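Local structure of glucose-resistance amylase regulator (Weissella paramesenteroides ATCC 33313, 4RK6) at residues G14-L19 / L44-D49; A195-V200 / T223-Q228. The protein probably acts as a LacI-family transcriptional regulator that binds DNA, and carries a glucose molecule in its sugar-binding core. All coordinates share one frame; numbering follows the deposited sequence.

Contact 1. Residues G14-L19 / L44-D49; sequences GVVVPL and LITYLD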
loop_
_atom_site.group_PDB
_atom_site.type_symbol
_atom_site.label_atom_id
_atom_site.label_comp_id
_atom_site.label_asym_id
_atom_site.label_seq_id
_atom_site.Cartn_x
_atom_site.Cartn_y
_atom_site.Cartn_z
ATOM N N GLY A 14 -19.702 8.431 1.362
ATOM C CA GLY A 14 -18.536 8.337 2.231
ATOM C C GLY A 14 -18.036 6.924 2.320
ATOM O O GLY A 14 -18.797 5.969 2.150
ATOM N N VAL A 15 -16.748 6.767 2.577
ATOM C CA VAL A 15 -16.165 5.442 2.788
ATOM C C VAL A 15 -15.350 5.537 4.054
ATOM O O VAL A 15 -14.601 6.486 4.217
ATOM C CB VAL A 15 -15.245 5.007 1.637
ATOM C CG1 VAL A 15 -14.794 3.562 1.815
ATOM C CG2 VAL A 15 -15.942 5.177 0.310
ATOM N N VAL A 16 -15.541 4.577 4.945
ATOM C CA VAL A 16 -14.853 4.562 6.235
ATOM C C VAL A 16 -13.837 3.435 6.152
ATOM O O VAL A 16 -14.179 2.270 5.970
ATOM C CB VAL A 16 -15.825 4.369 7.425
ATOM C CG1 VAL A 16 -15.066 4.320 8.752
ATOM C CG2 VAL A 16 -16.835 5.495 7.484
ATOM N N VAL A 17 -12.568 3.817 6.272
ATOM C CA VAL A 17 -11.427 2.908 6.164
ATOM C C VAL A 17 -10.724 2.824 7.529
ATOM O O VAL A 17 -10.521 3.844 8.181
ATOM C CB VAL A 17 -10.419 3.436 5.127
ATOM C CG1 VAL A 17 -9.271 2.459 4.907
ATOM C CG2 VAL A 17 -11.132 3.736 3.808
ATOM N N PRO A 18 -10.380 1.616 7.969
ATOM C CA PRO A 18 -9.608 1.527 9.222
ATOM C C PRO A 18 -8.205 2.121 9.079
ATOM O O PRO A 18 -7.603 2.051 8.002
ATOM C CB PRO A 18 -9.531 0.021 9.499
ATOM C CG PRO A 18 -9.816 -0.653 8.206
ATOM C CD PRO A 18 -10.559 0.305 7.317
ATOM N N LEU A 19 -7.691 2.726 10.147
ATOM C CA LEU A 19 -6.316 3.243 10.117
ATOM C C LEU A 19 -5.314 2.135 9.771
ATOM O O LEU A 19 -4.377 2.353 9.002
ATOM C CB LEU A 19 -5.927 3.897 11.446
ATOM C CG LEU A 19 -5.942 5.431 11.520
ATOM C CD1 LEU A 19 -5.251 5.848 12.808
ATOM C CD2 LEU A 19 -5.276 6.097 10.319
ATOM N N LEU A 44 -16.028 10.766 -0.514
ATOM C CA LEU A 44 -15.274 11.267 0.659
ATOM C C LEU A 44 -14.682 10.062 1.362
ATOM O O LEU A 44 -15.410 9.109 1.665
ATOM C CB LEU A 44 -16.193 11.988 1.633
ATOM C CG LEU A 44 -16.346 13.503 1.541
ATOM C CD1 LEU A 44 -16.497 13.981 0.103
ATOM C CD2 LEU A 44 -17.531 13.925 2.403
ATOM N N ILE A 45 -13.384 10.095 1.640
ATOM C CA ILE A 45 -12.728 9.018 2.352
ATOM C C ILE A 45 -12.329 9.521 3.746
ATOM O O ILE A 45 -11.755 10.607 3.891
ATOM C CB ILE A 45 -11.478 8.528 1.603
ATOM C CG1 ILE A 45 -11.805 8.151 0.154
ATOM C CG2 ILE A 45 -10.822 7.385 2.348
ATOM C CD1 ILE A 45 -12.710 6.953 0.004
ATOM N N THR A 46 -12.656 8.727 4.761
ATOM C CA THR A 46 -12.368 9.074 6.134
ATOM C C THR A 46 -11.735 7.837 6.773
ATOM O O THR A 46 -12.020 6.707 6.381
ATOM C CB THR A 46 -13.653 9.503 6.903
ATOM O OG1 THR A 46 -14.583 8.412 6.947
ATOM C CG2 THR A 46 -14.309 10.710 6.254
ATOM N N TYR A 47 -10.857 8.055 7.752
ATOM C CA TYR A 47 -10.263 6.964 8.513
ATOM C C TYR A 47 -10.892 6.857 9.893
ATOM O O TYR A 47 -11.432 7.834 10.441
ATOM C CB TYR A 47 -8.744 7.116 8.622
ATOM C CG TYR A 47 -8.048 6.914 7.303
ATOM C CD1 TYR A 47 -7.804 5.642 6.809
ATOM C CD2 TYR A 47 -7.649 8.003 6.532
ATOM C CE1 TYR A 47 -7.169 5.450 5.593
ATOM C CE2 TYR A 47 -7.018 7.821 5.310
ATOM C CZ TYR A 47 -6.778 6.542 4.847
ATOM O OH TYR A 47 -6.152 6.346 3.637
ATOM N N LEU A 48 -10.865 5.643 10.422
ATOM C CA LEU A 48 -11.459 5.344 11.719
ATOM C C LEU A 48 -10.433 4.628 12.593
ATOM O O LEU A 48 -9.883 3.595 12.189
ATOM C CB LEU A 48 -12.682 4.449 11.534
ATOM C CG LEU A 48 -13.637 4.396 12.721
ATOM C CD1 LEU A 48 -14.560 5.604 12.682
ATOM C CD2 LEU A 48 -14.430 3.105 12.684
ATOM N N ASP A 49 -10.168 5.178 13.778
ATOM C CA ASP A 49 -9.287 4.506 14.748
ATOM C C ASP A 49 -10.131 3.792 15.815
ATOM O O ASP A 49 -11.344 3.644 15.639
ATOM C CB ASP A 49 -8.220 5.464 15.332
ATOM C CG ASP A 49 -8.799 6.613 16.146
ATOM O OD1 ASP A 49 -9.995 6.607 16.513
ATOM O OD2 ASP A 49 -8.020 7.549 16.436
#

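Contact 2. Residues A195-V200 / T223-Q228; sequences ATADMV and TIDGLQ. With GLC (alpha-D-glucopyranose), chain C.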
loop_
_atom_site.group_PDB
_atom_site.type_symbol
_atom_site.label_atom_id
_atom_site.label_comp_id
_atom_site.label_asym_id
_atom_site.label_seq_id
_atom_site.Cartn_x
_atom_site.Cartn_y
_atom_site.Cartn_z
ATOM N N ALA A 195 -2.119 -18.504 4.483
ATOM C CA ALA A 195 -1.861 -17.178 5.022
ATOM C C ALA A 195 -3.082 -16.291 4.856
ATOM O O ALA A 195 -3.594 -16.171 3.741
ATOM C CB ALA A 195 -0.664 -16.582 4.285
ATOM N N THR A 196 -3.535 -15.619 5.921
ATOM C CA THR A 196 -4.802 -14.876 5.848
ATOM C C THR A 196 -4.697 -13.562 5.068
ATOM O O THR A 196 -5.713 -12.926 4.784
ATOM C CB THR A 196 -5.399 -14.545 7.239
ATOM O OG1 THR A 196 -4.520 -13.667 7.959
ATOM C CG2 THR A 196 -5.649 -15.787 8.004
ATOM N N ALA A 197 -3.472 -13.153 4.746
ATOM C CA ALA A 197 -3.245 -12.013 3.854
ATOM C C ALA A 197 -1.940 -12.203 3.138
ATOM O O ALA A 197 -1.082 -12.971 3.582
ATOM C CB ALA A 197 -3.254 -10.707 4.621
ATOM N N ASP A 198 -1.787 -11.550 1.986
ATOM C CA ASP A 198 -0.570 -11.721 1.188
ATOM C C ASP A 198 0.746 -11.467 1.966
ATOM O O ASP A 198 1.716 -12.223 1.812
ATOM C CB ASP A 198 -0.580 -10.816 -0.044
ATOM C CG ASP A 198 -1.791 -11.056 -0.942
ATOM O OD1 ASP A 198 -2.296 -12.202 -1.041
ATOM O OD2 ASP A 198 -2.212 -10.056 -1.551
HETATM N N MSE A 199 0.767 -10.425 2.795
HETATM C CA MSE A 199 1.990 -10.036 3.533
HETATM C C MSE A 199 2.364 -11.123 4.523
HETATM O O MSE A 199 3.529 -11.333 4.776
HETATM C CB MSE A 199 1.826 -8.682 4.230
HETATM C CG MSE A 199 2.177 -7.552 3.290
HETATM SE SE MSE A 199 4.128 -7.598 3.038
HETATM C CE MSE A 199 4.114 -5.800 2.237
ATOM N N VAL A 200 1.379 -11.852 5.054
ATOM C CA VAL A 200 1.675 -12.977 5.937
ATOM C C VAL A 200 2.499 -13.996 5.154
ATOM O O VAL A 200 3.489 -14.537 5.656
ATOM C CB VAL A 200 0.392 -13.618 6.499
ATOM C CG1 VAL A 200 0.708 -14.866 7.318
ATOM C CG2 VAL A 200 -0.407 -12.610 7.300
ATOM N N THR A 223 -1.932 -17.886 -0.120
ATOM C CA THR A 223 -2.431 -16.668 0.537
ATOM C C THR A 223 -3.842 -16.301 0.098
ATOM O O THR A 223 -4.325 -16.774 -0.925
ATOM C CB THR A 223 -1.557 -15.417 0.296
ATOM O OG1 THR A 223 -1.811 -14.885 -1.010
ATOM C CG2 THR A 223 -0.105 -15.709 0.453
ATOM N N ILE A 224 -4.476 -15.457 0.892
ATOM C CA ILE A 224 -5.762 -14.867 0.551
ATOM C C ILE A 224 -5.581 -13.392 0.267
ATOM O O ILE A 224 -5.032 -12.671 1.088
ATOM C CB ILE A 224 -6.781 -15.044 1.680
ATOM C CG1 ILE A 224 -7.108 -16.522 1.812
ATOM C CG2 ILE A 224 -8.032 -14.208 1.370
ATOM C CD1 ILE A 224 -7.846 -16.885 3.082
ATOM N N ASP A 225 -6.032 -12.983 -0.932
ATOM C CA ASP A 225 -6.227 -11.608 -1.398
ATOM C C ASP A 225 -5.742 -11.487 -2.852
ATOM O O ASP A 225 -6.447 -10.969 -3.705
ATOM C CB ASP A 225 -5.553 -10.510 -0.564
ATOM C CG ASP A 225 -6.294 -10.204 0.722
ATOM O OD1 ASP A 225 -7.413 -10.737 0.915
ATOM O OD2 ASP A 225 -5.722 -9.470 1.563
ATOM N N GLY A 226 -4.514 -11.910 -3.109
ATOM C CA GLY A 226 -3.974 -11.929 -4.452
ATOM C C GLY A 226 -3.549 -10.585 -5.004
ATOM O O GLY A 226 -3.599 -10.379 -6.216
ATOM N N LEU A 227 -3.130 -9.682 -4.125
ATOM C CA LEU A 227 -2.618 -8.369 -4.533
ATOM C C LEU A 227 -1.142 -8.448 -4.989
ATOM O O LEU A 227 -0.570 -9.548 -5.096
ATOM C CB LEU A 227 -2.860 -7.349 -3.437
ATOM C CG LEU A 227 -4.352 -7.097 -3.128
ATOM C CD1 LEU A 227 -4.484 -6.309 -1.838
ATOM C CD2 LEU A 227 -5.034 -6.391 -4.284
ATOM N N GLN A 228 -0.543 -7.284 -5.289
ATOM C CA GLN A 228 0.775 -7.227 -5.925
ATOM C C GLN A 228 1.889 -7.986 -5.203
ATOM O O GLN A 228 2.760 -8.546 -5.847
ATOM C CB GLN A 228 1.209 -5.769 -6.112
ATOM C CG GLN A 228 2.545 -5.618 -6.818
ATOM C CD GLN A 228 3.015 -4.179 -6.899
ATOM O OE1 GLN A 228 2.826 -3.389 -5.969
ATOM N NE2 GLN A 228 3.659 -3.836 -8.009
HETATM C C1 GLC C . -9.879 -7.712 5.654
HETATM C C2 GLC C . -10.868 -8.185 4.590
HETATM C C3 GLC C . -10.524 -9.545 4.017
HETATM C C4 GLC C . -9.036 -9.591 3.662
HETATM C C5 GLC C . -8.240 -9.349 4.946
HETATM C C6 GLC C . -6.735 -9.354 4.689
HETATM O O1 GLC C . -10.245 -8.314 6.835
HETATM O O2 GLC C . -12.185 -8.274 5.131
HETATM O O3 GLC C . -11.329 -9.684 2.851
HETATM O O4 GLC C . -8.727 -10.814 3.063
HETATM O O5 GLC C . -8.523 -8.075 5.464
HETATM O O6 GLC C . -6.370 -8.341 3.804
HETATM O O HOH W 1 -3.139 -9.005 1.087
#

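Contact 1. Residues G14-L19 / L44-D49
Val-17 and Tyr-47 are paired on the neighbouring parallel strands 12-18 and 42-48 of a beta-alpha-beta unit whose crossover is helix 24-39. Their side chains run side by side on one face of the sheet. Val-17 has CG1 anti to its backbone N (chi1 -176°), and that methyl meets Tyr-47 CE1 at 3.7 Å, while CG2 turns back to Ile-45 CG2. Ile-45 sends its CD1 across to Val-15, 3.6 Å from CB. Helix 24-39 covers this valine and isoleucine face, and Ile-45 of the second subunit packs on Ile-45 and Tyr-47, which places the edge strand at the dimer contact. The other face carries Val-16, whose CG1 lies 3.7 Å from Leu-48 CB; helix 52-64 packs over both residues. The backbones are joined by five hydrogen bonds, from Val-15 N to Leu-44 O at one end to Leu-19 N to Leu-48 O at the other. Val-15 O receives two donors: Thr-46 N at 3.0 Å, and, more weakly, the hydroxyl of the same threonine. With chi1 at 62°, Thr-46 OG1 sits between its own backbone N and carbonyl carbon, 3.3 Å from Val-15 O and 3.7 Å from Val-16 CG2.

Contact 2. Residues A195-V200 / T223-Q228
This is a polar, buried contact between the start of helix 198-210 and the loop after strand 220-223, at the ends of two adjacent parallel strands where they face the sugar. Ala-195 pairs with Thr-223, and Ile-224 N bonds to Ala-195 O before the loop turns away. The main grip comes from the Asp-198 carboxylate, in the first turn of the helix after the N-cap residue Ala-197. Its OD1 accepts two bonds: Gly-226 N at 3.0 Å on the syn lone pair, and Thr-223 OG1 at 2.7 Å on the anti side, 18° out of the carboxylate plane. OD2 takes Leu-227 N at 2.8 Å, again from the syn side but 29° out of plane. One side chain thus fixes the turn that carries Asp-225. The carboxylate of Asp-225 takes one sugar hydroxyl on each oxygen: glucose O4 donates to OD1 at 2.5 Å and O6 to OD2 at 2.6 Å. A water donates to Asp-225 OD2 and accepts from Asp-198 N, linking the sugar-binding carboxylate to the helix start. Ala-197 CB lies 3.7 Å from sugar C6. Gln-242 NE2 bonds both Asp-225 OD1 and the sugar, part of a sugar site at strand ends, as in periplasmic-binding-protein-like folds.

Overall arrangement
The two contacts have centres 22 Å apart and nearest atoms about 12 Å apart, so they do not touch. Contact 2 forms part of the glucose pocket itself, whereas contact 1 lies farther off, the side chain of Pro-18 about 8 Å from the sugar. Thr-22, a little beyond 14-19, bonds to glucose and also touches Asp-225 of contact 2, bringing the two parts of the chain together around the ligand. Both contacts also reach the second subunit: contact 1 through several residues of its edge strand and Leu-19, and contact 2 through Met-199 (selenomethionine) and Gln-228, which each pack on the other residue in the partner chain.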